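Local coordinates for sulfonate ABC transporter, periplasmic sulfonate-binding protein SsuA (Methylobacillus flagellatus, PDB 3UIF) that probably captures sulfonates or related sulfate esters in the periplasm and delivers them to an ABC transporter for uptake, at residues 4-16 and 60-74. Sequence-based numbering, arbitrary orientation.
Sequences DLKVVRIASVATN and INEGFASGKIDFGIY
Two successive amide groups converge on the carbonyl oxygen of Arg-9: Phe-71 N reaches Arg-9 O at 3.0 Å almost in line with the C=O bond, whereas Asp-70 N comes in at 3.1 Å, well tilted from the carbonyl plane. The same aspartate returns the grip, its OD2 accepting Arg-9 N (3.0 Å, 164° at the hydrogen) on the anti side of the carboxylate. With CG set beside its own backbone N (chi1 -54°), the Asp-70 carboxylate appears to take the place of Ile-69 O, which turns to Arg-207 instead. Its other oxygen, OD1, pairs chiefly with Arg-207, and at long range with Arg-9 NH2, probably favouring the charged form. The arginine chain folds twice along its length, carrying the guanidinium past the Lys-68 carbonyl, and Lys-68 CE sits above the guanidinium plane, off its centre.

For the next two bonds the strands pair as regular parallel strands. Ala-11 N binds Phe-71 O at 2.8 Å and Ala-11 O receives Ile-73 N at 2.7 Å; farther on, a water takes over, accepting from Val-13 N and donating to Ile-73 O. On one face of the sheet, Ile-10 CG2 rests on Phe-71 CB, and Val-8 CG1 meets the Phe-71 ring at CD2 (3.5 Å), both residues touching Ile-221 of helix 215-233. On the other, Ala-11 CB meets Ile-60 CG1 (3.8 Å) of the helix and Ile-69 CG2 of the loop after it; helix 60-65 runs nearly antiparallel to strand 6-16 on this side. That helix ends in a Schellman motif at Gly-67, after which the chain turns back into strand 71-74. The beta-alpha-beta crossover thus leads from strand 44-51 over 6-17 to 71-75, a strand order consistent with the type 2 periplasmic binding protein fold.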
ATOM      1  N   ASP A   4     -34.418  -3.572   6.280  1.00 72.64           N
ATOM      2  CA  ASP A   4     -33.684  -4.089   7.449  1.00 69.47           C
ATOM      3  C   ASP A   4     -32.200  -4.350   7.142  1.00 64.88           C
ATOM      4  O   ASP A   4     -31.782  -5.490   6.954  1.00 63.90           O
ATOM      5  CB  ASP A   4     -34.353  -5.355   7.999  1.00 68.57           C
ATOM      6  CG  ASP A   4     -35.610  -5.059   8.828  1.00 72.33           C
ATOM      7  OD1 ASP A   4     -36.323  -6.024   9.178  1.00 73.77           O
ATOM      8  OD2 ASP A   4     -35.895  -3.883   9.148  1.00 73.37           O
ATOM      9  N   LEU A   5     -31.402  -3.295   7.113  1.00 62.66           N
ATOM     10  CA  LEU A   5     -30.008  -3.423   6.680  1.00 61.60           C
ATOM     11  C   LEU A   5     -29.017  -3.804   7.798  1.00 59.86           C
ATOM     12  O   LEU A   5     -29.219  -3.459   8.966  1.00 60.31           O
ATOM     13  CB  LEU A   5     -29.556  -2.147   5.949  1.00 59.88           C
ATOM     14  CG  LEU A   5     -30.406  -1.758   4.727  1.00 61.93           C
ATOM     15  CD1 LEU A   5     -30.177  -0.303   4.360  1.00 62.65           C
ATOM     16  CD2 LEU A   5     -30.157  -2.672   3.529  1.00 60.99           C
ATOM     17  N   LYS A   6     -27.970  -4.540   7.426  1.00 57.36           N
ATOM     18  CA  LYS A   6     -26.842  -4.817   8.316  1.00 56.33           C
ATOM     19  C   LYS A   6     -25.796  -3.714   8.173  1.00 54.45           C
ATOM     20  O   LYS A   6     -25.266  -3.489   7.082  1.00 53.17           O
ATOM     21  CB  LYS A   6     -26.208  -6.166   7.969  1.00 54.30           C
ATOM     22  CG  LYS A   6     -27.028  -7.369   8.394  1.00 56.79           C
ATOM     23  CD  LYS A   6     -27.093  -8.430   7.299  1.00 54.48           C
ATOM     24  CE  LYS A   6     -27.595  -9.760   7.854  1.00 57.28           C
ATOM     25  NZ  LYS A   6     -28.092 -10.657   6.769  1.00 58.06           N
ATOM     26  N   VAL A   7     -25.497  -3.025   9.264  1.00 54.80           N
ATOM     27  CA  VAL A   7     -24.474  -1.987   9.221  1.00 53.80           C
ATOM     28  C   VAL A   7     -23.097  -2.624   9.294  1.00 52.40           C
ATOM     29  O   VAL A   7     -22.787  -3.352  10.230  1.00 52.51           O
ATOM     30  CB  VAL A   7     -24.616  -0.946  10.350  1.00 55.31           C
ATOM     31  CG1 VAL A   7     -23.337  -0.116  10.468  1.00 54.83           C
ATOM     32  CG2 VAL A   7     -25.802  -0.039  10.088  1.00 56.11           C
ATOM     33  N   VAL A   8     -22.283  -2.358   8.285  1.00 50.83           N
ATOM     34  CA  VAL A   8     -20.913  -2.820   8.290  1.00 49.39           C
ATOM     35  C   VAL A   8     -20.015  -1.594   8.240  1.00 47.66           C
ATOM     36  O   VAL A   8     -20.088  -0.782   7.314  1.00 48.32           O
ATOM     37  CB  VAL A   8     -20.655  -3.818   7.147  1.00 47.90           C
ATOM     38  CG1 VAL A   8     -19.176  -4.162   7.044  1.00 45.54           C
ATOM     39  CG2 VAL A   8     -21.468  -5.089   7.390  1.00 49.02           C
ATOM     40  N   ARG A   9     -19.212  -1.443   9.283  1.00 47.63           N
ATOM     41  CA  ARG A   9     -18.310  -0.308   9.402  1.00 48.24           C
ATOM     42  C   ARG A   9     -17.002  -0.609   8.707  1.00 46.07           C
ATOM     43  O   ARG A   9     -16.350  -1.618   8.999  1.00 45.31           O
ATOM     44  CB  ARG A   9     -18.053   0.038  10.870  1.00 48.76           C
ATOM     45  CG  ARG A   9     -18.835   1.241  11.380  1.00 52.36           C
ATOM     46  CD  ARG A   9     -19.630   0.929  12.649  1.00 55.32           C
ATOM     47  NE  ARG A   9     -19.150  -0.267  13.360  1.00 57.95           N
ATOM     48  CZ  ARG A   9     -19.764  -0.846  14.395  1.00 58.77           C
ATOM     49  NH1 ARG A   9     -20.897  -0.351  14.876  1.00 57.86           N
ATOM     50  NH2 ARG A   9     -19.233  -1.931  14.953  1.00 59.22           N
ATOM     51  N   ILE A  10     -16.640   0.272   7.777  1.00 45.80           N
ATOM     52  CA  ILE A  10     -15.413   0.128   6.988  1.00 43.95           C
ATOM     53  C   ILE A  10     -14.537   1.378   7.056  1.00 43.85           C
ATOM     54  O   ILE A  10     -14.965   2.479   6.712  1.00 44.96           O
ATOM     55  CB  ILE A  10     -15.716  -0.259   5.526  1.00 43.36           C
ATOM     56  CG1 ILE A  10     -16.730  -1.408   5.490  1.00 43.85           C
ATOM     57  CG2 ILE A  10     -14.436  -0.646   4.824  1.00 41.94           C
ATOM     58  CD1 ILE A  10     -17.020  -1.990   4.122  1.00 43.42           C
ATOM     59  N   ALA A  11     -13.304   1.191   7.513  1.00 43.53           N
ATOM     60  CA  ALA A  11     -12.350   2.292   7.632  1.00 44.13           C
ATOM     61  C   ALA A  11     -11.497   2.455   6.380  1.00 44.42           C
ATOM     62  O   ALA A  11     -11.201   1.484   5.684  1.00 41.64           O
ATOM     63  CB  ALA A  11     -11.462   2.091   8.850  1.00 45.01           C
ATOM     64  N   SER A  12     -11.105   3.691   6.103  1.00 44.14           N
ATOM     65  CA  SER A  12     -10.082   3.983   5.111  1.00 42.37           C
ATOM     66  C   SER A  12      -9.240   5.176   5.565  1.00 45.80           C
ATOM     67  O   SER A  12      -9.661   5.965   6.428  1.00 45.50           O
ATOM     68  CB  SER A  12     -10.732   4.319   3.784  1.00 44.09           C
ATOM     69  OG  SER A  12     -11.350   5.600   3.873  1.00 46.52           O
ATOM     70  N   VAL A  13      -8.053   5.315   4.981  1.00 44.29           N
ATOM     71  CA  VAL A  13      -7.236   6.503   5.217  1.00 44.78           C
ATOM     72  C   VAL A  13      -7.737   7.582   4.271  1.00 46.32           C
ATOM     73  O   VAL A  13      -7.875   7.325   3.077  1.00 45.40           O
ATOM     74  CB  VAL A  13      -5.729   6.235   4.989  1.00 44.91           C
ATOM     75  CG1 VAL A  13      -4.919   7.510   5.190  1.00 46.27           C
ATOM     76  CG2 VAL A  13      -5.231   5.144   5.928  1.00 43.82           C
ATOM     77  N   ALA A  14      -8.013   8.772   4.805  1.00 47.45           N
ATOM     78  CA  ALA A  14      -8.646   9.853   4.043  1.00 48.54           C
ATOM     79  C   ALA A  14      -7.939  11.200   4.207  1.00 50.12           C
ATOM     80  O   ALA A  14      -7.365  11.492   5.251  1.00 50.14           O
ATOM     81  CB  ALA A  14     -10.115   9.979   4.421  1.00 49.53           C
ATOM     82  N   THR A  15      -8.001  12.020   3.161  1.00 50.47           N
ATOM     83  CA  THR A  15      -7.330  13.321   3.143  1.00 51.29           C
ATOM     84  C   THR A  15      -8.185  14.316   2.357  1.00 53.32           C
ATOM     85  O   THR A  15      -8.566  14.035   1.215  1.00 53.01           O
ATOM     86  CB  THR A  15      -5.924  13.244   2.476  1.00 50.93           C
ATOM     87  OG1 THR A  15      -5.227  12.064   2.906  1.00 49.31           O
ATOM     88  CG2 THR A  15      -5.079  14.481   2.804  1.00 52.18           C
ATOM     89  N   ASN A  16      -8.476  15.476   2.947  1.00 55.16           N
ATOM     90  CA  ASN A  16      -9.102  16.564   2.183  1.00 57.61           C
ATOM     91  C   ASN A  16      -8.096  17.445   1.435  1.00 55.85           C
ATOM     92  O   ASN A  16      -7.220  18.067   2.055  1.00 59.07           O
ATOM     93  CB  ASN A  16     -10.013  17.421   3.061  1.00 60.18           C
ATOM     94  CG  ASN A  16     -11.026  16.592   3.816  1.00 60.30           C
ATOM     95  OD1 ASN A  16     -11.304  15.436   3.456  1.00 58.18           O
ATOM     96  ND2 ASN A  16     -11.576  17.167   4.878  1.00 61.67           N
ATOM     97  N   ILE A  60      -8.190   3.705  13.476  1.00 48.42           N
ATOM     98  CA  ILE A  60      -8.345   2.405  12.800  1.00 46.71           C
ATOM     99  C   ILE A  60      -7.906   1.227  13.659  1.00 46.88           C
ATOM    100  O   ILE A  60      -8.754   0.443  14.073  1.00 47.24           O
ATOM    101  CB  ILE A  60      -7.745   2.335  11.382  1.00 45.04           C
ATOM    102  CG1 ILE A  60      -8.320   3.447  10.487  1.00 45.71           C
ATOM    103  CG2 ILE A  60      -8.043   0.975  10.771  1.00 43.87           C
ATOM    104  CD1 ILE A  60      -7.677   3.564   9.108  1.00 43.94           C
ATOM    105  N   ASN A  61      -6.609   1.089  13.937  1.00 47.00           N
ATOM    106  CA  ASN A  61      -6.140   0.000  14.807  1.00 47.65           C
ATOM    107  C   ASN A  61      -6.941  -0.103  16.102  1.00 49.33           C
ATOM    108  O   ASN A  61      -7.263  -1.197  16.546  1.00 49.57           O
ATOM    109  CB  ASN A  61      -4.652   0.137  15.117  1.00 47.97           C
ATOM    110  CG  ASN A  61      -3.778  -0.251  13.945  1.00 46.08           C
ATOM    111  OD1 ASN A  61      -4.276  -0.654  12.904  1.00 45.28           O
ATOM    112  ND2 ASN A  61      -2.468  -0.132  14.110  1.00 46.70           N
ATOM    113  N   GLU A  62      -7.277   1.050  16.674  1.00 50.46           N
ATOM    114  CA  GLU A  62      -8.073   1.134  17.904  1.00 52.38           C
ATOM    115  C   GLU A  62      -9.534   0.679  17.747  1.00 52.14           C
ATOM    116  O   GLU A  62     -10.070  -0.023  18.623  1.00 53.30           O
ATOM    117  CB  GLU A  62      -8.012   2.556  18.477  1.00 54.03           C
ATOM    118  CG  GLU A  62      -8.982   2.839  19.612  1.00 55.70           C
ATOM    119  CD  GLU A  62      -8.849   1.855  20.756  1.00 57.21           C
ATOM    120  OE1 GLU A  62      -7.747   1.273  20.903  1.00 57.30           O
ATOM    121  OE2 GLU A  62      -9.848   1.664  21.507  1.00 60.24           O
ATOM    122  N   GLY A  63     -10.168   1.092  16.643  1.00 51.02           N
ATOM    123  CA  GLY A  63     -11.526   0.664  16.292  1.00 50.80           C
ATOM    124  C   GLY A  63     -11.604  -0.836  16.086  1.00 49.91           C
ATOM    125  O   GLY A  63     -12.560  -1.496  16.525  1.00 50.44           O
ATOM    126  N   PHE A  64     -10.581  -1.376  15.432  1.00 48.69           N
ATOM    127  CA  PHE A  64     -10.405  -2.819  15.348  1.00 48.08           C
ATOM    128  C   PHE A  64     -10.290  -3.455  16.738  1.00 49.97           C
ATOM    129  O   PHE A  64     -11.002  -4.416  17.048  1.00 50.46           O
ATOM    130  CB  PHE A  64      -9.186  -3.164  14.506  1.00 46.86           C
ATOM    131  CG  PHE A  64      -9.447  -3.201  13.020  1.00 45.15           C
ATOM    132  CD1 PHE A  64     -10.564  -3.856  12.503  1.00 44.91           C
ATOM    133  CD2 PHE A  64      -8.543  -2.619  12.128  1.00 44.05           C
ATOM    134  CE1 PHE A  64     -10.786  -3.914  11.137  1.00 43.54           C
ATOM    135  CE2 PHE A  64      -8.759  -2.681  10.757  1.00 42.97           C
ATOM    136  CZ  PHE A  64      -9.883  -3.334  10.265  1.00 42.53           C
ATOM    137  N   ALA A  65      -9.424  -2.895  17.580  1.00 51.03           N
ATOM    138  CA  ALA A  65      -9.176  -3.416  18.923  1.00 52.81           C
ATOM    139  C   ALA A  65     -10.426  -3.459  19.811  1.00 54.39           C
ATOM    140  O   ALA A  65     -10.620  -4.407  20.564  1.00 55.16           O
ATOM    141  CB  ALA A  65      -8.066  -2.615  19.599  1.00 53.93           C
ATOM    142  N   SER A  66     -11.252  -2.417  19.735  1.00 54.62           N
ATOM    143  CA  SER A  66     -12.470  -2.310  20.554  1.00 55.74           C
ATOM    144  C   SER A  66     -13.697  -2.928  19.863  1.00 55.24           C
ATOM    145  O   SER A  66     -14.803  -2.884  20.396  1.00 56.35           O
ATOM    146  CB  SER A  66     -12.743  -0.848  20.893  1.00 56.75           C
ATOM    147  OG  SER A  66     -12.868  -0.072  19.719  1.00 55.32           O
ATOM    148  N   GLY A  67     -13.487  -3.510  18.681  1.00 53.49           N
ATOM    149  CA  GLY A  67     -14.569  -4.070  17.885  1.00 52.48           C
ATOM    150  C   GLY A  67     -15.551  -3.049  17.331  1.00 52.40           C
ATOM    151  O   GLY A  67     -16.672  -3.411  16.989  1.00 53.12           O
ATOM    152  N   LYS A  68     -15.142  -1.780  17.236  1.00 52.42           N
ATOM    153  CA  LYS A  68     -16.023  -0.723  16.727  1.00 53.21           C
ATOM    154  C   LYS A  68     -15.890  -0.513  15.213  1.00 50.79           C
ATOM    155  O   LYS A  68     -16.554   0.347  14.626  1.00 50.98           O
ATOM    156  CB  LYS A  68     -15.814   0.599  17.485  1.00 54.30           C
ATOM    157  CG  LYS A  68     -16.675   0.794  18.745  1.00 57.93           C
ATOM    158  CD  LYS A  68     -18.167   0.443  18.566  1.00 59.58           C
ATOM    159  CE  LYS A  68     -18.975   1.463  17.743  1.00 57.79           C
ATOM    160  NZ  LYS A  68     -19.589   2.532  18.587  1.00 61.29           N
ATOM    161  N   ILE A  69     -15.049  -1.320  14.586  1.00 49.21           N
ATOM    162  CA  ILE A  69     -14.825  -1.266  13.143  1.00 47.78           C
ATOM    163  C   ILE A  69     -14.762  -2.707  12.695  1.00 46.99           C
ATOM    164  O   ILE A  69     -14.330  -3.558  13.469  1.00 47.21           O
ATOM    165  CB  ILE A  69     -13.510  -0.534  12.813  1.00 46.82           C
ATOM    166  CG1 ILE A  69     -13.694   0.968  12.994  1.00 47.71           C
ATOM    167  CG2 ILE A  69     -13.032  -0.843  11.406  1.00 45.36           C
ATOM    168  CD1 ILE A  69     -12.395   1.747  13.071  1.00 47.81           C
ATOM    169  N   ASP A  70     -15.203  -2.990  11.475  1.00 45.91           N
ATOM    170  CA  ASP A  70     -15.298  -4.368  11.023  1.00 45.18           C
ATOM    171  C   ASP A  70     -14.302  -4.670   9.931  1.00 44.19           C
ATOM    172  O   ASP A  70     -13.685  -5.732   9.922  1.00 43.84           O
ATOM    173  CB  ASP A  70     -16.715  -4.654  10.544  1.00 45.98           C
ATOM    174  CG  ASP A  70     -17.754  -4.312  11.592  1.00 47.34           C
ATOM    175  OD1 ASP A  70     -17.533  -4.626  12.778  1.00 48.03           O
ATOM    176  OD2 ASP A  70     -18.784  -3.714  11.240  1.00 48.91           O
ATOM    177  N   PHE A  71     -14.156  -3.719   9.013  1.00 43.44           N
ATOM    178  CA  PHE A  71     -13.244  -3.821   7.899  1.00 42.07           C
ATOM    179  C   PHE A  71     -12.439  -2.560   7.794  1.00 41.78           C
ATOM    180  O   PHE A  71     -12.875  -1.506   8.254  1.00 42.71           O
ATOM    181  CB  PHE A  71     -14.025  -4.010   6.608  1.00 41.75           C
ATOM    182  CG  PHE A  71     -14.646  -5.358   6.489  1.00 42.19           C
ATOM    183  CD1 PHE A  71     -13.942  -6.406   5.919  1.00 41.20           C
ATOM    184  CD2 PHE A  71     -15.932  -5.587   6.966  1.00 43.05           C
ATOM    185  CE1 PHE A  71     -14.520  -7.653   5.818  1.00 41.87           C
ATOM    186  CE2 PHE A  71     -16.515  -6.833   6.869  1.00 43.27           C
ATOM    187  CZ  PHE A  71     -15.810  -7.871   6.304  1.00 43.00           C
ATOM    188  N   GLY A  72     -11.279  -2.667   7.157  1.00 40.76           N
ATOM    189  CA  GLY A  72     -10.389  -1.532   6.987  1.00 41.01           C
ATOM    190  C   GLY A  72      -9.580  -1.646   5.716  1.00 39.56           C
ATOM    191  O   GLY A  72      -8.900  -2.631   5.490  1.00 38.90           O
ATOM    192  N   ILE A  73      -9.672  -0.629   4.875  1.00 39.70           N
ATOM    193  CA  ILE A  73      -8.896  -0.599   3.663  1.00 38.29           C
ATOM    194  C   ILE A  73      -7.705   0.329   3.828  1.00 39.07           C
ATOM    195  O   ILE A  73      -7.824   1.549   3.700  1.00 39.71           O
ATOM    196  CB  ILE A  73      -9.736  -0.201   2.444  1.00 39.28           C
ATOM    197  CG1 ILE A  73     -10.967  -1.121   2.334  1.00 38.86           C
ATOM    198  CG2 ILE A  73      -8.863  -0.296   1.195  1.00 38.50           C
ATOM    199  CD1 ILE A  73     -12.067  -0.629   1.409  1.00 40.43           C
ATOM    200  N   TYR A  74      -6.556  -0.265   4.125  1.00 38.50           N
ATOM    201  CA  TYR A  74      -5.345   0.509   4.328  1.00 38.52           C
ATOM    202  C   TYR A  74      -4.120  -0.361   4.110  1.00 38.13           C
ATOM    203  O   TYR A  74      -4.253  -1.493   3.636  1.00 37.87           O
ATOM    204  CB  TYR A  74      -5.380   1.250   5.679  1.00 39.70           C
ATOM    205  CG  TYR A  74      -5.327   0.425   6.956  1.00 40.14           C
ATOM    206  CD1 TYR A  74      -4.844   1.002   8.139  1.00 41.18           C
ATOM    207  CD2 TYR A  74      -5.745  -0.906   7.006  1.00 39.94           C
ATOM    208  CE1 TYR A  74      -4.781   0.288   9.326  1.00 42.02           C
ATOM    209  CE2 TYR A  74      -5.678  -1.628   8.192  1.00 40.86           C
ATOM    210  CZ  TYR A  74      -5.197  -1.022   9.351  1.00 41.88           C
ATOM    211  OH  TYR A  74      -5.130  -1.719  10.542  1.00 42.73           O
TER
HETATM  212  O   HOH W   1      -7.229   3.919   2.789  1.00 45.54           O